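Local coordinates for putative acetamidase/formamidase (Yersinia enterocolitica subsp. palearctica serotype O:3, PDB 5UBU), which hydrolyses acetamide as a member of the acetamidase/formamidase family, and probably cleaves the carbon-nitrogen bond of other linear amides, at the interface of chains A and B and the interface of chains A and C. Coordinates in Å, arbitrary orientation; residue numbers count along the deposited sequence, not the author numbering. Chains: chain A/B/C, Putative acetamidase/formamidase.

Contact 1: the interface of chains A and B. Residues chain A 128, 130-131, 135, 137; chain B 130-131, 135, 137.
The side-chain hydroxyl OG1 of A:Thr130 donates a hydrogen bond of 2.9 Å to the backbone carbonyl O of A:Gly131, its own neighbour, with the donor tilted 18° from the carbonyl plane. This bond ties the threonine's hydroxyl to its own loop, while the backbone of A:Thr130 faces chain B. There B:Met137, modelled as selenomethionine, brings its terminal methyl CE to 3.4 Å from A:Thr130 O, while its selenium lies beside A:Thr130 N. The same methyl meets a second surface, touching the methyl CG2 of A:Thr135 at 3.5 Å, where the two side chains run aslant. The first torsion of A:Thr135 places CG2 opposite the backbone N and OG1 beside that N, which gives the partner a methyl rather than a hydroxyl.

A:Met137 does the reciprocal work on B:Thr130, B:Gly131 and B:Thr135. Its chain bends at chi2 (-62°) and then runs nearly straight to CE, hooking the tip over the opposite loop. At the two-fold axis the tips meet, A:Met137 CE lying 3.7 Å from B:Met137 CE. A long, flexible, unbranched residue suits this place because it can follow a backbone surface, and the glycine it meets, B:Gly131, probably helps it to come close to the main chain. The patch belongs to the loop that connects strands 117-122 and 145-151, which meets its own copy here in the deposited assembly.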
loop_
_atom_site.group_PDB
_atom_site.type_symbol
_atom_site.label_atom_id
_atom_site.label_comp_id
_atom_site.label_asym_id
_atom_site.label_seq_id
_atom_site.Cartn_x
_atom_site.Cartn_y
_atom_site.Cartn_z
ATOM N N GLY A 128 -9.956 -1.426 -11.626
ATOM C CA GLY A 128 -8.821 -0.634 -11.164
ATOM C C GLY A 128 -9.143 0.780 -10.739
ATOM O O GLY A 128 -8.521 1.290 -9.798
ATOM N N THR A 130 -12.136 2.024 -9.515
ATOM C CA THR A 130 -13.375 2.014 -8.747
ATOM C C THR A 130 -13.167 1.414 -7.368
ATOM O O THR A 130 -12.254 0.618 -7.148
ATOM C CB THR A 130 -14.489 1.197 -9.439
ATOM O OG1 THR A 130 -15.656 1.150 -8.599
ATOM C CG2 THR A 130 -14.045 -0.244 -9.726
ATOM N N GLY A 131 -14.010 1.818 -6.434
ATOM C CA GLY A 131 -13.971 1.248 -5.107
ATOM C C GLY A 131 -14.449 -0.186 -5.323
ATOM O O GLY A 131 -15.248 -0.460 -6.233
ATOM N N THR A 135 -10.914 -2.447 -1.651
ATOM C CA THR A 135 -10.657 -1.006 -1.522
ATOM C C THR A 135 -12.075 -0.451 -1.282
ATOM O O THR A 135 -12.666 0.187 -2.145
ATOM C CB THR A 135 -9.981 -0.431 -2.774
ATOM O OG1 THR A 135 -8.771 -1.150 -3.028
ATOM C CG2 THR A 135 -9.654 1.036 -2.573
HETATM N N MSE A 137 -15.046 1.552 -0.571
HETATM C CA MSE A 137 -15.533 2.925 -0.597
HETATM C C MSE A 137 -17.037 2.928 -0.507
HETATM O O MSE A 137 -17.690 1.905 -0.713
HETATM C CB MSE A 137 -15.150 3.618 -1.907
HETATM C CG MSE A 137 -13.690 3.456 -2.343
HETATM SE SE MSE A 137 -12.513 4.274 -0.964
HETATM C CE MSE A 137 -10.983 4.673 -2.149
ATOM N N THR B 130 -13.805 7.105 0.283
ATOM C CA THR B 130 -14.107 7.669 -1.029
ATOM C C THR B 130 -12.868 7.757 -1.896
ATOM O O THR B 130 -11.745 7.829 -1.398
ATOM C CB THR B 130 -14.713 9.092 -0.939
ATOM O OG1 THR B 130 -14.909 9.622 -2.260
ATOM C CG2 THR B 130 -13.800 10.038 -0.174
ATOM N N GLY B 131 -13.077 7.730 -3.202
ATOM C CA GLY B 131 -11.977 7.903 -4.126
ATOM C C GLY B 131 -11.580 9.352 -3.947
ATOM O O GLY B 131 -12.423 10.198 -3.620
ATOM N N THR B 135 -6.092 8.441 -4.404
ATOM C CA THR B 135 -6.676 7.116 -4.659
ATOM C C THR B 135 -7.702 7.425 -5.761
ATOM O O THR B 135 -8.906 7.421 -5.534
ATOM C CB THR B 135 -7.310 6.519 -3.385
ATOM O OG1 THR B 135 -6.322 6.458 -2.351
ATOM C CG2 THR B 135 -7.841 5.133 -3.643
HETATM N N MSE B 137 -10.224 7.390 -8.407
HETATM C CA MSE B 137 -11.305 6.562 -8.931
HETATM C C MSE B 137 -12.164 7.375 -9.867
HETATM O O MSE B 137 -12.108 8.597 -9.870
HETATM C CB MSE B 137 -12.203 6.040 -7.812
HETATM C CG MSE B 137 -11.495 5.448 -6.606
HETATM SE SE MSE B 137 -10.433 3.890 -7.134
HETATM C CE MSE B 137 -10.569 2.966 -5.391
#

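Contact 2: the interface of chains A and C. Residues chain A 158, 164; chain C 302, 305-306, 329.
Both methyls of A:Leu164 close around the thiol of C:Cys306: SG lies 3.4 Å from A:Leu164 CD2 and 3.5 Å from A:Leu164 CD1. This is the dense part of the contact, where a forked side chain from strand 164-165 straddles a small, polarisable sulfur near the end of helix 296-306. One turn earlier, C:Leu302 covers a face of the A:Trp158 indole. Its CD1 methyl stands 3.7 Å from the centroid of the five-membered ring, a CH-pi contact. C:Leu302 has CG opposite its backbone N (chi1 -178°), which carries CD1 off the helix surface to the ring; the broad indole offers an apolar plate for it.

The flanks are looser. C:Leu329, from the 3-10 helix 327-330, is barely covered and reaches A:Leu164 CD2 with its own CD2 at 4.0 Å, the two side chains crossing nearly at right angles. C:Gln305 packs mainly through its aliphatic carbons: CB rests 3.8 Å from A:Leu164 CD1. A glutamine fits such a margin, since its stem can pack while the amide nitrogen NE2 runs loosely beside the indole rim. Its amide plane is turned 32° from the indole, with C:Gln305 CG 3.8 Å from A:Trp158 CZ3.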
loop_
_atom_site.group_PDB
_atom_site.type_symbol
_atom_site.label_atom_id
_atom_site.label_comp_id
_atom_site.label_asym_id
_atom_site.label_seq_id
_atom_site.Cartn_x
_atom_site.Cartn_y
_atom_site.Cartn_z
ATOM N N TRP A 158 -13.152 -3.813 -31.920
ATOM C CA TRP A 158 -13.618 -3.012 -30.786
ATOM C C TRP A 158 -14.699 -2.010 -31.152
ATOM O O TRP A 158 -15.696 -1.900 -30.448
ATOM C CB TRP A 158 -12.435 -2.277 -30.116
ATOM C CG TRP A 158 -12.838 -1.538 -28.891
ATOM C CD1 TRP A 158 -13.179 -0.220 -28.799
ATOM C CD2 TRP A 158 -13.001 -2.091 -27.584
ATOM N NE1 TRP A 158 -13.530 0.084 -27.504
ATOM C CE2 TRP A 158 -13.437 -1.053 -26.742
ATOM C CE3 TRP A 158 -12.835 -3.369 -27.049
ATOM C CZ2 TRP A 158 -13.693 -1.249 -25.386
ATOM C CZ3 TRP A 158 -13.100 -3.572 -25.704
ATOM C CH2 TRP A 158 -13.526 -2.519 -24.887
ATOM N N LEU A 164 -8.340 -3.484 -33.009
ATOM C CA LEU A 164 -7.124 -3.888 -32.313
ATOM C C LEU A 164 -6.546 -5.192 -32.854
ATOM O O LEU A 164 -7.300 -6.053 -33.327
ATOM C CB LEU A 164 -7.428 -4.067 -30.830
ATOM C CG LEU A 164 -8.116 -2.890 -30.145
ATOM C CD1 LEU A 164 -8.299 -3.211 -28.667
ATOM C CD2 LEU A 164 -7.321 -1.605 -30.313
ATOM N N LEU C 302 -11.293 0.650 -23.192
ATOM C CA LEU C 302 -10.318 0.498 -24.281
ATOM C C LEU C 302 -8.901 0.384 -23.715
ATOM O O LEU C 302 -8.106 -0.425 -24.201
ATOM C CB LEU C 302 -10.386 1.665 -25.286
ATOM C CG LEU C 302 -9.425 1.563 -26.475
ATOM C CD1 LEU C 302 -9.771 0.371 -27.348
ATOM C CD2 LEU C 302 -9.439 2.830 -27.306
ATOM N N GLN C 305 -7.434 -2.728 -22.691
ATOM C CA GLN C 305 -6.988 -3.584 -23.798
ATOM C C GLN C 305 -5.687 -3.074 -24.456
ATOM O O GLN C 305 -4.917 -3.876 -24.991
ATOM C CB GLN C 305 -8.064 -3.641 -24.904
ATOM C CG GLN C 305 -9.511 -3.756 -24.435
ATOM C CD GLN C 305 -9.758 -4.905 -23.486
ATOM O OE1 GLN C 305 -9.092 -5.943 -23.555
ATOM N NE2 GLN C 305 -10.741 -4.737 -22.605
ATOM N N CYS C 306 -5.448 -1.754 -24.407
ATOM C CA CYS C 306 -4.291 -1.124 -25.074
ATOM C C CYS C 306 -3.356 -0.296 -24.226
ATOM O O CYS C 306 -2.305 0.130 -24.707
ATOM C CB CYS C 306 -4.820 -0.166 -26.134
ATOM S SG CYS C 306 -5.960 -0.966 -27.237
ATOM N N LEU C 329 -3.774 5.023 -31.922
ATOM C CA LEU C 329 -5.116 4.865 -31.358
ATOM C C LEU C 329 -5.829 6.199 -31.069
ATOM O O LEU C 329 -6.983 6.193 -30.637
ATOM C CB LEU C 329 -5.068 3.973 -30.107
ATOM C CG LEU C 329 -4.524 2.553 -30.353
ATOM C CD1 LEU C 329 -4.299 1.798 -29.064
ATOM C CD2 LEU C 329 -5.437 1.762 -31.278
#

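Contact 3: the interface of chains A and C. Residues chain A 120-122, 145, 147, 158, 231; chain C 298, 301.
A two-fold symmetric interface between copies of this acetamidase/formamidase-family protein is built here by inserting C:Met301, a selenomethionine, into chain A, which probably helps to hold helix 296-306 against its neighbour in the deposited assembly. The side chain leaves the helix extended (chi2 178°), then turns at chi3 so that CE tucks between A:Cys120 and A:Arg147, lying 3.5 Å from A:Arg147 CG. Its selenium lies 3.7 Å from the selenium of A:Met122, the two side chains passing at a slant, and CB of A:Lys145 adds an alkyl wall. A slender, flexible methionine side chain, here selenium-labelled, suits a socket of cysteine, methionine and alkyl groups. Near its root, C:Met301 CB packs 3.8 Å from A:Trp158 CZ2.

A polar cluster borders the socket. The indole NE1 of A:Trp158 donates to OD1 of C:Asp298 at 2.9 Å (154° at H), meeting the syn side of the carboxylate but 21° out of its plane. A:Arg147, in the second shell, holds the tryptophan's backbone: NH1 and NH2 both bond A:Trp158 O, from opposite faces of the carbonyl plane, with that oxygen at the guanidinium's edge. NH2 also lies above one indole face and contacts water 1 at 3.2 Å; this water reaches C:Asp298 OD1 in turn, and the arginine's charge probably helps to stabilise the carboxylate.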
loop_
_atom_site.group_PDB
_atom_site.type_symbol
_atom_site.label_atom_id
_atom_site.label_comp_id
_atom_site.label_asym_id
_atom_site.label_seq_id
_atom_site.Cartn_x
_atom_site.Cartn_y
_atom_site.Cartn_z
ATOM N N CYS A 120 -16.048 -7.642 -23.033
ATOM C CA CYS A 120 -15.402 -6.773 -22.059
ATOM C C CYS A 120 -16.549 -6.270 -21.204
ATOM O O CYS A 120 -17.619 -5.950 -21.728
ATOM C CB CYS A 120 -14.660 -5.606 -22.697
ATOM S SG CYS A 120 -13.870 -4.551 -21.465
ATOM N N ALA A 121 -16.343 -6.211 -19.893
ATOM C CA ALA A 121 -17.398 -5.766 -18.989
ATOM C C ALA A 121 -16.894 -4.969 -17.811
ATOM O O ALA A 121 -15.767 -5.155 -17.347
ATOM C CB ALA A 121 -18.183 -6.965 -18.486
HETATM N N MSE A 122 -17.757 -4.068 -17.347
HETATM C CA MSE A 122 -17.500 -3.234 -16.183
HETATM C C MSE A 122 -18.433 -3.804 -15.161
HETATM O O MSE A 122 -19.629 -3.514 -15.165
HETATM C CB MSE A 122 -17.800 -1.773 -16.450
HETATM C CG MSE A 122 -16.590 -1.078 -17.042
HETATM SE SE MSE A 122 -17.171 0.656 -17.749
HETATM C CE MSE A 122 -17.431 1.614 -16.023
ATOM N N LYS A 145 -21.552 -1.794 -17.634
ATOM C CA LYS A 145 -21.407 -1.920 -19.092
ATOM C C LYS A 145 -20.886 -3.262 -19.598
ATOM O O LYS A 145 -20.155 -3.970 -18.917
ATOM C CB LYS A 145 -20.524 -0.807 -19.681
ATOM C CG LYS A 145 -21.247 0.415 -20.235
ATOM C CD LYS A 145 -21.989 1.231 -19.195
ATOM C CE LYS A 145 -23.010 2.161 -19.856
ATOM N NZ LYS A 145 -22.391 3.054 -20.873
ATOM N N ARG A 147 -19.606 -5.030 -23.541
ATOM C CA ARG A 147 -19.276 -4.872 -24.941
ATOM C C ARG A 147 -19.113 -6.245 -25.570
ATOM O O ARG A 147 -18.361 -7.070 -25.055
ATOM C CB ARG A 147 -17.978 -4.100 -25.082
ATOM C CG ARG A 147 -18.048 -2.613 -24.727
ATOM C CD ARG A 147 -18.996 -1.807 -25.641
ATOM N NE ARG A 147 -19.042 -2.341 -27.000
ATOM C CZ ARG A 147 -18.126 -2.172 -27.950
ATOM N NH1 ARG A 147 -18.314 -2.768 -29.122
ATOM N NH2 ARG A 147 -17.022 -1.459 -27.739
ATOM N N TRP A 158 -13.152 -3.813 -31.920
ATOM C CA TRP A 158 -13.618 -3.012 -30.786
ATOM C C TRP A 158 -14.699 -2.010 -31.152
ATOM O O TRP A 158 -15.696 -1.900 -30.448
ATOM C CB TRP A 158 -12.435 -2.277 -30.116
ATOM C CG TRP A 158 -12.838 -1.538 -28.891
ATOM C CD1 TRP A 158 -13.179 -0.220 -28.799
ATOM C CD2 TRP A 158 -13.001 -2.091 -27.584
ATOM N NE1 TRP A 158 -13.530 0.084 -27.504
ATOM C CE2 TRP A 158 -13.437 -1.053 -26.742
ATOM C CE3 TRP A 158 -12.835 -3.369 -27.049
ATOM C CZ2 TRP A 158 -13.693 -1.249 -25.386
ATOM C CZ3 TRP A 158 -13.100 -3.572 -25.704
ATOM C CH2 TRP A 158 -13.526 -2.519 -24.887
ATOM N N CYS A 231 -10.037 -1.817 -16.325
ATOM C CA CYS A 231 -11.494 -1.788 -16.059
ATOM C C CYS A 231 -12.012 -3.028 -15.330
ATOM O O CYS A 231 -13.182 -3.070 -14.944
ATOM C CB CYS A 231 -12.311 -1.569 -17.336
ATOM S SG CYS A 231 -12.555 -3.025 -18.367
ATOM N N ASP C 298 -15.819 4.296 -22.675
ATOM C CA ASP C 298 -15.187 3.613 -23.796
ATOM C C ASP C 298 -13.671 3.700 -23.621
ATOM O O ASP C 298 -12.970 2.716 -23.829
ATOM C CB ASP C 298 -15.582 4.238 -25.135
ATOM C CG ASP C 298 -14.972 3.504 -26.320
ATOM O OD1 ASP C 298 -15.081 2.260 -26.392
ATOM O OD2 ASP C 298 -14.407 4.180 -27.194
HETATM N N MSE C 301 -12.529 1.266 -20.821
HETATM C CA MSE C 301 -12.555 -0.124 -21.269
HETATM C C MSE C 301 -11.558 -0.361 -22.366
HETATM O O MSE C 301 -11.024 -1.455 -22.468
HETATM C CB MSE C 301 -13.955 -0.509 -21.714
HETATM C CG MSE C 301 -14.909 -0.498 -20.527
HETATM SE SE MSE C 301 -16.742 -0.931 -21.114
HETATM C CE MSE C 301 -16.626 -2.845 -21.535
HETATM O O HOH W 1 -17.071 0.914 -25.581
#

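Contact 4: the interface of chains A and C. Residues chain A 302, 305-306, 329; chain C 162, 164.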
loop_
_atom_site.group_PDB
_atom_site.type_symbol
_atom_site.label_atom_id
_atom_site.label_comp_id
_atom_site.label_asym_id
_atom_site.label_seq_id
_atom_site.Cartn_x
_atom_site.Cartn_y
_atom_site.Cartn_z
ATOM N N LEU A 302 22.675 -3.787 -11.647
ATOM C CA LEU A 302 22.539 -3.861 -13.109
ATOM C C LEU A 302 21.070 -3.736 -13.513
ATOM O O LEU A 302 20.755 -3.053 -14.491
ATOM C CB LEU A 302 23.115 -5.168 -13.683
ATOM C CG LEU A 302 23.059 -5.278 -15.219
ATOM C CD1 LEU A 302 23.921 -4.206 -15.882
ATOM C CD2 LEU A 302 23.493 -6.652 -15.692
ATOM N N GLN A 305 19.445 -0.575 -14.049
ATOM C CA GLN A 305 19.777 0.072 -15.319
ATOM C C GLN A 305 19.084 -0.599 -16.528
ATOM O O GLN A 305 18.813 0.073 -17.524
ATOM C CB GLN A 305 21.297 0.011 -15.571
ATOM C CG GLN A 305 22.194 0.273 -14.372
ATOM C CD GLN A 305 21.894 1.572 -13.653
ATOM O OE1 GLN A 305 21.449 2.554 -14.261
ATOM N NE2 GLN A 305 22.164 1.595 -12.347
ATOM N N CYS A 306 18.802 -1.904 -16.427
ATOM C CA CYS A 306 18.232 -2.691 -17.543
ATOM C C CYS A 306 16.936 -3.425 -17.294
ATOM O O CYS A 306 16.343 -3.950 -18.241
ATOM C CB CYS A 306 19.230 -3.771 -17.920
ATOM S SG CYS A 306 20.839 -3.088 -18.252
ATOM N N LEU A 329 21.470 -9.836 -22.366
ATOM C CA LEU A 329 22.230 -9.513 -21.153
ATOM C C LEU A 329 22.559 -10.747 -20.285
ATOM O O LEU A 329 23.200 -10.615 -19.238
ATOM C CB LEU A 329 21.501 -8.436 -20.338
ATOM C CG LEU A 329 21.270 -7.106 -21.080
ATOM C CD1 LEU A 329 20.388 -6.163 -20.274
ATOM C CD2 LEU A 329 22.577 -6.421 -21.447
ATOM N N HIS C 162 29.076 -6.767 -19.342
ATOM C CA HIS C 162 27.962 -5.936 -19.834
ATOM C C HIS C 162 28.322 -4.524 -20.267
ATOM O O HIS C 162 28.898 -3.757 -19.500
ATOM C CB HIS C 162 26.859 -5.838 -18.775
ATOM C CG HIS C 162 26.308 -7.162 -18.361
ATOM N ND1 HIS C 162 26.662 -7.779 -17.180
ATOM C CD2 HIS C 162 25.464 -8.010 -18.993
ATOM C CE1 HIS C 162 26.034 -8.937 -17.088
ATOM N NE2 HIS C 162 25.305 -9.103 -18.178
ATOM N N LEU C 164 26.241 -1.470 -21.776
ATOM C CA LEU C 164 24.865 -1.022 -21.987
ATOM C C LEU C 164 24.776 0.140 -22.971
ATOM O O LEU C 164 25.709 0.953 -23.053
ATOM C CB LEU C 164 24.264 -0.575 -20.661
ATOM C CG LEU C 164 24.406 -1.548 -19.499
ATOM C CD1 LEU C 164 23.799 -0.922 -18.249
ATOM C CD2 LEU C 164 23.770 -2.892 -19.859
#
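Polar recognition here comes from C:His162, whose ring NE2 donates a hydrogen bond of 2.8 Å to the backbone O of A:Leu329 (148° at H). In this copy of the acetamidase/formamidase family fold the acceptor belongs to the 3-10 helix 327-330, close to its C-terminal end, where carbonyl oxygens would tend to carry extra negative potential and favour an N-H partner. The oxygen lies near the imidazole plane, while the donor is tilted 22° from the carbonyl plane. An imidazole suits the place because it offers an N-H at its rim and a flat face beside it.

That face provides the ring contact. The CD2 methyl of A:Leu302 sits over the centre of the imidazole, 3.7 Å from the centroid, in a CH-pi arrangement with the side chains nearly perpendicular. The rim bond and the methyl together probably restrict rotation of the ring, which chi2 of 102° turns broadside to the leucine.

Apolar packing continues from the other branch of A:Leu302, whose CD1 lies 4.1 Å from C:Leu164 CD1. The forked leucine thus serves two neighbours, imidazole with one methyl and aliphatic side chain with the other. C:Leu164, from strand 164-165, wedges its methyls against A:Cys306 and the CB of A:Gln305. The CD2 methyl of A:Leu329 faces C:Leu164 CD2 at 4.0 Å.

Chain A meets chain B in contact 1 and chain C in the other three, which joins three of the four copies in the deposited assembly. Contacts 2 and 3 adjoin, their C-alpha centres about 10 Å apart; they share A:Trp158 and both use helix 296-306 of chain C. Contact 4 uses that helix of chain A and, by the two-fold symmetry, largely mirrors contact 2 about 32 Å away, so chains A and C each offer a helix and receive one. Contact 1 is about 18 Å from contact 3 but 38 Å from contact 4, and strands 117-122 and 145-151, lining contact 3, flank the loop of contact 1.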